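Local coordinates for glyoxalase 3 (Candida albicans, PDB 4LRU), which converts methylglyoxal to D-lactate in a single glutathione-independent step, detoxifying the methylglyoxal that the cell's own metabolism produces, at residues A[8-19]-A[104-115]; A[47-57]-A[85-95]. All coordinates share one frame; numbering follows the deposited sequence.

How the interactions relate
Both contacts belong to the parallel part of one mixed beta sheet of the DJ-1 superfamily core, in which strand 6-10 lies between strands 45-50 and 102-105. Interaction 1 (8-19 with 104-115) is central and buried; interaction 2 (47-57 with 85-95) adds the outermost strand 90-91, and their centres are about 12 Å apart. They meet directly along the shared strands: Leu11 N lies 2.8 Å from Ala49 O and Leu9 N 2.9 Å from Gln47 O, both probable hydrogen bonds. Interaction 1 reaches the inferred active site, the side chain of His109 coming about 3 Å from that of Glu171 (nearest atoms), whereas interaction 2 lies away from it.

Interaction 1: A[8-19]-A[104-115]; sequences LLALTSYNETFY and FGSAGHGTLFDY
Tyr14 and Phe113 lie face over face in an offset stack, ring centroids 3.7 Å apart and planes only 6° from parallel. The pair heads an aromatic cluster beyond the C-terminal ends of two adjacent parallel strands, where the DJ-1 fold carries its active site. Phe18 CE1 meets the Phe113 ring at its edge, while Phe18 CE2 packs on His109 CB at 3.6 Å. His109 NE2 in turn hydrogen-bonds Glu171, an inferred active-site residue. In the strands, Leu9 and Phe104 run side by side on one sheet face, against helix 29-42; Ala10 CB turns to the other face and meets Tyr115.

The strands are joined by Phe104 N to Leu8 O and Ala10 N to Phe104 O. Where they part, Ala10 O takes two bonds from Ser106, one from N and a shorter one from OG (2.6 Å), in the carbonyl plane on a lone pair. A water continues the link, accepting from Thr12 N and donating to Ser106 OG and Ala107 O.

At the polar edge Asp114 grips the 12-14 turn. Thr12 OG1, held anti to its own nitrogen (chi1 -177°), donates a hydrogen bond to OD1 and accepts from Tyr14 N, closing an ST turn. Asp114 OD2 receives Ser13 N at 2.8 Å and Ser13 OG at 2.7 Å, both from the same face of the carboxylate.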
loop_
_atom_site.group_PDB
_atom_site.type_symbol
_atom_site.label_atom_id
_atom_site.label_comp_id
_atom_site.label_asym_id
_atom_site.label_seq_id
_atom_site.Cartn_x
_atom_site.Cartn_y
_atom_site.Cartn_z
ATOM N N LEU A 8 -5.235 -0.982 -9.452
ATOM C CA LEU A 8 -4.029 -0.167 -9.405
ATOM C C LEU A 8 -3.270 -0.553 -8.155
ATOM O O LEU A 8 -3.671 -0.223 -7.025
ATOM C CB LEU A 8 -4.382 1.319 -9.409
ATOM C CG LEU A 8 -3.226 2.286 -9.672
ATOM C CD1 LEU A 8 -2.169 2.249 -8.584
ATOM C CD2 LEU A 8 -2.627 2.057 -11.057
ATOM N N LEU A 9 -2.193 -1.297 -8.357
ATOM C CA LEU A 9 -1.314 -1.678 -7.268
ATOM C C LEU A 9 -0.164 -0.671 -7.213
ATOM O O LEU A 9 0.744 -0.707 -8.042
ATOM C CB LEU A 9 -0.806 -3.113 -7.482
ATOM C CG LEU A 9 0.121 -3.694 -6.413
ATOM C CD1 LEU A 9 -0.433 -3.533 -5.018
ATOM C CD2 LEU A 9 0.428 -5.169 -6.682
ATOM N N ALA A 10 -0.257 0.260 -6.262
ATOM C CA ALA A 10 0.715 1.343 -6.118
ATOM C C ALA A 10 1.950 0.843 -5.362
ATOM O O ALA A 10 1.842 0.092 -4.384
ATOM C CB ALA A 10 0.084 2.515 -5.373
ATOM N N LEU A 11 3.118 1.260 -5.843
ATOM C CA LEU A 11 4.393 1.057 -5.187
ATOM C C LEU A 11 5.004 2.411 -4.871
ATOM O O LEU A 11 4.862 3.348 -5.666
ATOM C CB LEU A 11 5.347 0.310 -6.119
ATOM C CG LEU A 11 5.222 -1.222 -6.163
ATOM C CD1 LEU A 11 3.858 -1.671 -6.646
ATOM C CD2 LEU A 11 6.309 -1.820 -7.033
ATOM N N THR A 12 5.736 2.504 -3.767
ATOM C CA THR A 12 6.561 3.685 -3.540
ATOM C C THR A 12 7.691 3.814 -4.565
ATOM O O THR A 12 8.278 2.824 -5.004
ATOM C CB THR A 12 7.197 3.727 -2.139
ATOM O OG1 THR A 12 7.924 4.955 -1.986
ATOM C CG2 THR A 12 8.144 2.557 -1.912
ATOM N N SER A 13 8.001 5.068 -4.906
ATOM C CA SER A 13 9.100 5.422 -5.795
ATOM C C SER A 13 10.373 5.843 -5.034
ATOM O O SER A 13 11.420 6.045 -5.639
ATOM C CB SER A 13 8.670 6.574 -6.710
ATOM O OG SER A 13 8.501 7.790 -5.979
ATOM N N TYR A 14 10.287 5.931 -3.709
ATOM C CA TYR A 14 11.405 6.394 -2.902
ATOM C C TYR A 14 12.289 5.196 -2.594
ATOM O O TYR A 14 11.787 4.177 -2.133
ATOM C CB TYR A 14 10.894 7.010 -1.611
ATOM C CG TYR A 14 11.990 7.629 -0.782
ATOM C CD1 TYR A 14 12.478 8.894 -1.081
ATOM C CD2 TYR A 14 12.592 6.920 0.257
ATOM C CE1 TYR A 14 13.497 9.458 -0.337
ATOM C CE2 TYR A 14 13.616 7.480 1.007
ATOM C CZ TYR A 14 14.049 8.765 0.714
ATOM O OH TYR A 14 15.089 9.345 1.418
ATOM N N ASN A 15 13.582 5.310 -2.880
ATOM C CA ASN A 15 14.514 4.192 -2.692
ATOM C C ASN A 15 15.884 4.758 -2.335
ATOM O O ASN A 15 16.665 5.110 -3.216
ATOM C CB ASN A 15 14.529 3.366 -3.991
ATOM C CG ASN A 15 15.547 2.238 -4.001
ATOM O OD1 ASN A 15 16.195 1.996 -5.023
ATOM N ND2 ASN A 15 15.650 1.505 -2.904
ATOM N N GLU A 16 16.126 4.914 -1.034
ATOM C CA GLU A 16 17.327 5.566 -0.528
ATOM C C GLU A 16 17.764 4.848 0.739
ATOM O O GLU A 16 16.935 4.263 1.452
ATOM C CB GLU A 16 17.037 7.017 -0.139
ATOM C CG GLU A 16 16.501 7.927 -1.230
ATOM C CD GLU A 16 17.508 8.226 -2.315
ATOM O OE1 GLU A 16 17.064 8.632 -3.413
ATOM O OE2 GLU A 16 18.723 8.042 -2.091
ATOM N N THR A 17 19.049 4.955 1.045
ATOM C CA THR A 17 19.575 4.614 2.367
ATOM C C THR A 17 18.771 5.298 3.468
ATOM O O THR A 17 18.540 6.506 3.425
ATOM C CB THR A 17 21.070 4.976 2.505
ATOM O OG1 THR A 17 21.261 6.382 2.293
ATOM C CG2 THR A 17 21.896 4.197 1.497
ATOM N N PHE A 18 18.353 4.511 4.455
ATOM C CA PHE A 18 17.296 4.910 5.382
ATOM C C PHE A 18 17.562 4.379 6.792
ATOM O O PHE A 18 17.495 5.122 7.776
ATOM C CB PHE A 18 15.949 4.386 4.871
ATOM C CG PHE A 18 14.798 4.648 5.794
ATOM C CD1 PHE A 18 14.278 5.923 5.936
ATOM C CD2 PHE A 18 14.208 3.608 6.495
ATOM C CE1 PHE A 18 13.192 6.155 6.766
ATOM C CE2 PHE A 18 13.129 3.831 7.316
ATOM C CZ PHE A 18 12.621 5.110 7.463
ATOM N N TYR A 19 17.866 3.090 6.887
ATOM C CA TYR A 19 18.051 2.441 8.191
ATOM C C TYR A 19 19.413 2.781 8.808
ATOM O O TYR A 19 20.369 3.101 8.097
ATOM C CB TYR A 19 17.937 0.926 8.029
ATOM C CG TYR A 19 16.576 0.482 7.544
ATOM C CD1 TYR A 19 15.473 0.521 8.390
ATOM C CD2 TYR A 19 16.379 0.075 6.229
ATOM C CE1 TYR A 19 14.229 0.118 7.962
ATOM C CE2 TYR A 19 15.132 -0.318 5.788
ATOM C CZ TYR A 19 14.059 -0.294 6.651
ATOM O OH TYR A 19 12.805 -0.686 6.224
ATOM N N PHE A 104 -4.864 -0.275 -4.458
ATOM C CA PHE A 104 -4.176 -0.933 -3.334
ATOM C C PHE A 104 -2.769 -0.368 -3.154
ATOM O O PHE A 104 -1.921 -0.507 -4.034
ATOM C CB PHE A 104 -4.113 -2.442 -3.565
ATOM C CG PHE A 104 -3.621 -3.212 -2.381
ATOM C CD1 PHE A 104 -2.284 -3.172 -2.012
ATOM C CD2 PHE A 104 -4.507 -3.979 -1.601
ATOM C CE1 PHE A 104 -1.831 -3.873 -0.909
ATOM C CE2 PHE A 104 -4.042 -4.669 -0.502
ATOM C CZ PHE A 104 -2.708 -4.628 -0.160
ATOM N N GLY A 105 -2.536 0.284 -2.023
ATOM C CA GLY A 105 -1.220 0.825 -1.701
ATOM C C GLY A 105 -0.322 -0.173 -1.003
ATOM O O GLY A 105 -0.479 -0.431 0.192
ATOM N N SER A 106 0.599 -0.778 -1.748
ATOM C CA SER A 106 1.691 -1.512 -1.123
ATOM C C SER A 106 2.581 -0.513 -0.428
ATOM O O SER A 106 2.480 0.680 -0.683
ATOM C CB SER A 106 2.502 -2.328 -2.132
ATOM O OG SER A 106 3.357 -1.527 -2.959
ATOM N N ALA A 107 3.474 -0.983 0.421
ATOM C CA ALA A 107 4.304 -0.030 1.127
ATOM C C ALA A 107 5.732 -0.504 1.329
ATOM O O ALA A 107 6.407 -0.879 0.365
ATOM C CB ALA A 107 3.631 0.410 2.415
ATOM N N GLY A 108 6.211 -0.442 2.566
ATOM C CA GLY A 108 7.604 -0.167 2.827
ATOM C C GLY A 108 7.726 1.276 3.248
ATOM O O GLY A 108 6.905 2.098 2.855
ATOM N N HIS A 109 8.738 1.586 4.051
ATOM C CA HIS A 109 8.870 2.926 4.621
ATOM C C HIS A 109 9.045 4.002 3.540
ATOM O O HIS A 109 8.799 5.176 3.791
ATOM C CB HIS A 109 10.038 2.976 5.601
ATOM C CG HIS A 109 9.726 2.410 6.955
ATOM N ND1 HIS A 109 9.799 1.060 7.234
ATOM C CD2 HIS A 109 9.357 3.012 8.112
ATOM C CE1 HIS A 109 9.485 0.856 8.502
ATOM N NE2 HIS A 109 9.219 2.024 9.059
ATOM N N GLY A 110 9.447 3.612 2.339
ATOM C CA GLY A 110 9.583 4.585 1.250
ATOM C C GLY A 110 8.304 5.392 1.059
ATOM O O GLY A 110 8.348 6.587 0.716
ATOM N N THR A 111 7.152 4.768 1.272
ATOM C CA THR A 111 5.873 5.455 1.064
ATOM C C THR A 111 5.717 6.733 1.905
ATOM O O THR A 111 4.963 7.632 1.528
ATOM C CB THR A 111 4.655 4.565 1.401
ATOM O OG1 THR A 111 4.734 4.142 2.768
ATOM C CG2 THR A 111 4.581 3.370 0.500
ATOM N N LEU A 112 6.391 6.796 3.054
ATOM C CA LEU A 112 6.341 7.961 3.918
ATOM C C LEU A 112 6.843 9.194 3.191
ATOM O O LEU A 112 6.456 10.316 3.530
ATOM C CB LEU A 112 7.186 7.737 5.172
ATOM C CG LEU A 112 6.653 6.634 6.094
ATOM C CD1 LEU A 112 7.698 6.256 7.122
ATOM C CD2 LEU A 112 5.357 7.055 6.780
ATOM N N PHE A 113 7.721 8.973 2.216
ATOM C CA PHE A 113 8.377 10.076 1.518
ATOM C C PHE A 113 7.556 10.583 0.337
ATOM O O PHE A 113 7.473 11.799 0.110
ATOM C CB PHE A 113 9.782 9.677 1.057
ATOM C CG PHE A 113 10.753 9.467 2.192
ATOM C CD1 PHE A 113 10.837 8.238 2.831
ATOM C CD2 PHE A 113 11.577 10.492 2.616
ATOM C CE1 PHE A 113 11.721 8.043 3.870
ATOM C CE2 PHE A 113 12.482 10.304 3.656
ATOM C CZ PHE A 113 12.558 9.071 4.277
ATOM N N ASP A 114 6.971 9.671 -0.435
ATOM C CA ASP A 114 6.287 10.067 -1.656
ATOM C C ASP A 114 4.770 10.014 -1.641
ATOM O O ASP A 114 4.123 10.869 -2.248
ATOM C CB ASP A 114 6.868 9.376 -2.883
ATOM C CG ASP A 114 6.624 7.876 -2.902
ATOM O OD1 ASP A 114 6.451 7.258 -1.823
ATOM O OD2 ASP A 114 6.645 7.326 -4.014
ATOM N N TYR A 115 4.179 9.055 -0.939
ATOM C CA TYR A 115 2.727 8.888 -1.028
ATOM C C TYR A 115 1.934 10.157 -0.634
ATOM O O TYR A 115 0.952 10.464 -1.274
ATOM C CB TYR A 115 2.223 7.691 -0.216
ATOM C CG TYR A 115 2.261 6.341 -0.936
ATOM C CD1 TYR A 115 2.977 6.145 -2.122
ATOM C CD2 TYR A 115 1.605 5.248 -0.384
ATOM C CE1 TYR A 115 3.004 4.901 -2.740
ATOM C CE2 TYR A 115 1.627 4.012 -0.987
ATOM C CZ TYR A 115 2.343 3.822 -2.152
ATOM O OH TYR A 115 2.383 2.572 -2.776
HETATM O O HOH W 1 4.897 6.070 -5.841
HETATM O O HOH W 2 5.499 0.121 -2.130
#

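Interaction 2: A[47-57]-A[85-95]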
loop_
_atom_site.group_PDB
_atom_site.type_symbol
_atom_site.label_atom_id
_atom_site.label_comp_id
_atom_site.label_asym_id
_atom_site.label_seq_id
_atom_site.Cartn_x
_atom_site.Cartn_y
_atom_site.Cartn_z
ATOM N N GLN A 47 -2.467 -3.607 -12.556
ATOM C CA GLN A 47 -1.492 -2.649 -13.076
ATOM C C GLN A 47 -0.651 -2.105 -11.923
ATOM O O GLN A 47 -1.163 -1.438 -11.012
ATOM C CB GLN A 47 -2.203 -1.479 -13.769
ATOM C CG GLN A 47 -1.260 -0.378 -14.249
ATOM C CD GLN A 47 -0.372 -0.834 -15.398
ATOM O OE1 GLN A 47 -0.843 -1.098 -16.506
ATOM N NE2 GLN A 47 0.926 -0.936 -15.134
ATOM N N LEU A 48 0.645 -2.382 -11.950
ATOM C CA LEU A 48 1.550 -1.782 -10.990
ATOM C C LEU A 48 1.879 -0.351 -11.442
ATOM O O LEU A 48 2.055 -0.088 -12.644
ATOM C CB LEU A 48 2.836 -2.602 -10.866
ATOM C CG LEU A 48 2.752 -3.859 -9.992
ATOM C CD1 LEU A 48 1.704 -4.805 -10.538
ATOM C CD2 LEU A 48 4.107 -4.555 -9.888
ATOM N N ALA A 49 1.992 0.560 -10.485
ATOM C CA ALA A 49 2.364 1.948 -10.781
ATOM C C ALA A 49 3.121 2.540 -9.610
ATOM O O ALA A 49 2.846 2.215 -8.445
ATOM C CB ALA A 49 1.133 2.787 -11.062
ATOM N N SER A 50 4.047 3.446 -9.914
ATOM C CA SER A 50 4.558 4.366 -8.909
ATOM C C SER A 50 4.453 5.792 -9.437
ATOM O O SER A 50 4.148 6.022 -10.611
ATOM C CB SER A 50 6.012 4.048 -8.559
ATOM O OG SER A 50 6.887 4.433 -9.603
ATOM N N GLU A 51 4.727 6.769 -8.581
ATOM C CA GLU A 51 4.531 8.155 -8.984
ATOM C C GLU A 51 5.526 8.601 -10.072
ATOM O O GLU A 51 5.256 9.533 -10.846
ATOM C CB GLU A 51 4.590 9.067 -7.755
ATOM C CG GLU A 51 4.057 10.479 -7.992
ATOM C CD GLU A 51 2.556 10.556 -8.254
ATOM O OE1 GLU A 51 1.851 9.531 -8.110
ATOM O OE2 GLU A 51 2.078 11.640 -8.637
ATOM N N THR A 52 6.654 7.906 -10.176
ATOM C CA THR A 52 7.671 8.233 -11.162
ATOM C C THR A 52 7.835 7.175 -12.262
ATOM O O THR A 52 8.561 7.395 -13.234
ATOM C CB THR A 52 9.029 8.358 -10.486
ATOM O OG1 THR A 52 9.316 7.111 -9.833
ATOM C CG2 THR A 52 8.998 9.477 -9.462
ATOM N N GLY A 53 7.217 6.009 -12.072
ATOM C CA GLY A 53 7.533 4.847 -12.887
ATOM C C GLY A 53 8.784 4.084 -12.489
ATOM O O GLY A 53 9.195 3.142 -13.185
ATOM N N THR A 54 9.443 4.517 -11.412
ATOM C CA THR A 54 10.642 3.858 -10.919
ATOM C C THR A 54 10.401 3.392 -9.491
ATOM O O THR A 54 9.498 3.875 -8.814
ATOM C CB THR A 54 11.870 4.792 -10.957
ATOM O OG1 THR A 54 11.669 5.889 -10.047
ATOM C CG2 THR A 54 12.121 5.308 -12.363
ATOM N N PHE A 55 11.201 2.431 -9.047
ATOM C CA PHE A 55 11.133 1.922 -7.685
ATOM C C PHE A 55 12.390 1.112 -7.391
ATOM O O PHE A 55 13.155 0.744 -8.297
ATOM C CB PHE A 55 9.891 1.042 -7.487
ATOM C CG PHE A 55 10.053 -0.336 -8.037
ATOM C CD1 PHE A 55 9.845 -0.573 -9.380
ATOM C CD2 PHE A 55 10.430 -1.385 -7.219
ATOM C CE1 PHE A 55 10.038 -1.840 -9.914
ATOM C CE2 PHE A 55 10.598 -2.658 -7.739
ATOM C CZ PHE A 55 10.410 -2.880 -9.090
ATOM N N GLY A 56 12.602 0.832 -6.108
ATOM C CA GLY A 56 13.562 -0.183 -5.685
ATOM C C GLY A 56 13.047 -0.921 -4.468
ATOM O O GLY A 56 12.096 -0.480 -3.825
ATOM N N TRP A 57 13.628 -2.086 -4.200
ATOM C CA TRP A 57 13.166 -2.901 -3.085
ATOM C C TRP A 57 13.716 -2.376 -1.773
ATOM O O TRP A 57 14.856 -1.921 -1.701
ATOM C CB TRP A 57 13.598 -4.363 -3.254
ATOM C CG TRP A 57 13.123 -5.018 -4.501
ATOM C CD1 TRP A 57 13.895 -5.553 -5.479
ATOM C CD2 TRP A 57 11.765 -5.228 -4.902
ATOM N NE1 TRP A 57 13.108 -6.076 -6.479
ATOM C CE2 TRP A 57 11.795 -5.881 -6.152
ATOM C CE3 TRP A 57 10.526 -4.900 -4.343
ATOM C CZ2 TRP A 57 10.632 -6.243 -6.834
ATOM C CZ3 TRP A 57 9.374 -5.261 -5.023
ATOM C CH2 TRP A 57 9.438 -5.930 -6.255
ATOM N N ALA A 85 4.532 -8.260 -14.640
ATOM C CA ALA A 85 3.866 -7.060 -14.160
ATOM C C ALA A 85 4.845 -5.965 -13.727
ATOM O O ALA A 85 4.611 -4.779 -13.983
ATOM C CB ALA A 85 2.902 -7.405 -13.037
ATOM N N LEU A 86 5.944 -6.348 -13.079
ATOM C CA LEU A 86 6.978 -5.372 -12.738
ATOM C C LEU A 86 7.557 -4.725 -13.985
ATOM O O LEU A 86 7.746 -3.511 -14.020
ATOM C CB LEU A 86 8.108 -6.004 -11.918
ATOM C CG LEU A 86 7.794 -6.311 -10.462
ATOM C CD1 LEU A 86 8.924 -7.149 -9.892
ATOM C CD2 LEU A 86 7.582 -5.038 -9.655
ATOM N N LYS A 87 7.832 -5.525 -15.014
ATOM C CA LYS A 87 8.278 -4.985 -16.290
ATOM C C LYS A 87 7.261 -4.014 -16.897
ATOM O O LYS A 87 7.634 -3.077 -17.600
ATOM C CB LYS A 87 8.571 -6.119 -17.269
ATOM C CG LYS A 87 9.194 -5.667 -18.578
ATOM C CD LYS A 87 9.525 -6.852 -19.472
ATOM C CE LYS A 87 9.837 -6.410 -20.895
ATOM N NZ LYS A 87 10.673 -5.176 -20.942
ATOM N N ASN A 88 5.982 -4.240 -16.615
ATOM C CA ASN A 88 4.897 -3.428 -17.162
ATOM C C ASN A 88 4.507 -2.271 -16.239
ATOM O O ASN A 88 3.527 -1.576 -16.504
ATOM C CB ASN A 88 3.673 -4.321 -17.388
ATOM C CG ASN A 88 2.654 -3.710 -18.336
ATOM O OD1 ASN A 88 3.002 -3.177 -19.396
ATOM N ND2 ASN A 88 1.377 -3.800 -17.964
ATOM N N LEU A 89 5.243 -2.088 -15.145
ATOM C CA LEU A 89 4.974 -1.003 -14.208
ATOM C C LEU A 89 5.007 0.357 -14.908
ATOM O O LEU A 89 5.892 0.634 -15.704
ATOM C CB LEU A 89 6.001 -1.020 -13.075
ATOM C CG LEU A 89 5.750 -0.018 -11.942
ATOM C CD1 LEU A 89 6.179 -0.573 -10.598
ATOM C CD2 LEU A 89 6.457 1.299 -12.229
ATOM N N LYS A 90 4.036 1.206 -14.597
ATOM C CA LYS A 90 3.935 2.500 -15.267
ATOM C C LYS A 90 4.058 3.672 -14.308
ATOM O O LYS A 90 3.827 3.546 -13.103
ATOM C CB LYS A 90 2.628 2.614 -16.053
ATOM C CG LYS A 90 2.491 1.625 -17.204
ATOM C CD LYS A 90 3.472 1.887 -18.330
ATOM C CE LYS A 90 3.101 1.127 -19.602
ATOM N NZ LYS A 90 3.187 -0.354 -19.427
ATOM N N LYS A 91 4.418 4.824 -14.856
ATOM C CA LYS A 91 4.306 6.079 -14.127
ATOM C C LYS A 91 2.825 6.456 -14.027
ATOM O O LYS A 91 2.106 6.396 -15.024
ATOM C CB LYS A 91 5.095 7.168 -14.869
ATOM C CG LYS A 91 5.223 8.472 -14.106
ATOM C CD LYS A 91 6.289 9.365 -14.719
ATOM C CE LYS A 91 5.896 9.844 -16.109
ATOM N NZ LYS A 91 6.880 10.834 -16.633
ATOM N N ALA A 92 2.364 6.825 -12.833
ATOM C CA ALA A 92 0.924 7.028 -12.600
ATOM C C ALA A 92 0.306 8.028 -13.578
ATOM O O ALA A 92 -0.813 7.832 -14.052
ATOM C CB ALA A 92 0.655 7.446 -11.159
ATOM N N SER A 93 1.032 9.099 -13.894
ATOM C CA SER A 93 0.500 10.134 -14.779
ATOM C C SER A 93 0.267 9.635 -16.208
ATOM O O SER A 93 -0.472 10.266 -16.965
ATOM C CB SER A 93 1.445 11.333 -14.813
ATOM O OG SER A 93 2.661 10.961 -15.404
ATOM N N ASP A 94 0.912 8.531 -16.586
ATOM C CA ASP A 94 0.705 7.938 -17.905
ATOM C C ASP A 94 -0.547 7.052 -17.981
ATOM O O ASP A 94 -0.859 6.506 -19.040
ATOM C CB ASP A 94 1.922 7.128 -18.353
ATOM C CG ASP A 94 3.129 7.999 -18.638
ATOM O OD1 ASP A 94 2.932 9.130 -19.143
ATOM O OD2 ASP A 94 4.255 7.543 -18.356
ATOM N N LEU A 95 -1.280 6.942 -16.878
ATOM C CA LEU A 95 -2.467 6.090 -16.822
ATOM C C LEU A 95 -3.731 6.927 -16.806
ATOM O O LEU A 95 -3.709 8.088 -16.411
ATOM C CB LEU A 95 -2.412 5.238 -15.552
ATOM C CG LEU A 95 -1.181 4.340 -15.435
ATOM C CD1 LEU A 95 -1.196 3.621 -14.095
ATOM C CD2 LEU A 95 -1.077 3.344 -16.581
HETATM O O HOH W 3 0.348 -0.682 -18.832
HETATM O O HOH W 4 2.074 -3.722 -14.061
HETATM O O HOH W 5 2.936 10.311 -12.049
HETATM O O HOH W 6 7.960 2.530 -15.622
#
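Within segments 47-57 and 85-95, strand 45-50 pairs in parallel with the two-residue strand 90-91, Ala49 opposite Lys90 and Ser50 opposite Lys91, at the edge of the central sheet. Three backbone bonds form the ladder: Lys90 N to Leu48 O (3.1 Å), Ser50 N to Lys90 O, and Ala92 N to Ser50 O. CA-H...O contacts fill in between them, the closest from Ala49 CA to Lys90 O at 3.2 Å. After Ser50 the chain folds back, so that Gly53 passes close over Lys91, their CA atoms 3.7 Å apart. There Ser50 OG, donating to Thr54 O, closes the bend.

Leu48 enters the crook between helix 81-87 and strand 90-91: CD1 touches Ala85 CB, CD2 meets Leu86 CD2 at 3.5 Å, and CB rests on Leu89 CD1. Leu86 divides its branches, CD2 reaching Phe55 CZ and CD1 coming in the indole plane to the edge of Trp57 at CZ2 (3.6 Å). Phe55 also packs on Leu89 CD1, while Leu89 CD2 lies against Gly53 O. Beyond the other side of the ladder, Leu95 CD1 covers Ala49 CB and Gln47 CG.

Gln47 folds back at chi2 (68°), bringing its amide beside Leu48 O and the turn that leads into strand 90-91. NE2 donates to Leu48 O at 2.9 Å and to Asn88 O at 3.0 Å, both acceptors close to the amide plane. Lys90 NZ reaches Asn88 O from the opposite face of that carbonyl, and a water joins NZ to Gln47 OE1. With both its donated bonds in plane, the amide is fixed in rotation, and the lysine ammonium would probably polarise the Asn88 carbonyl; one direct side-chain bond, Gln47 to Asn88, and the water bridge thus supplement the short ladder.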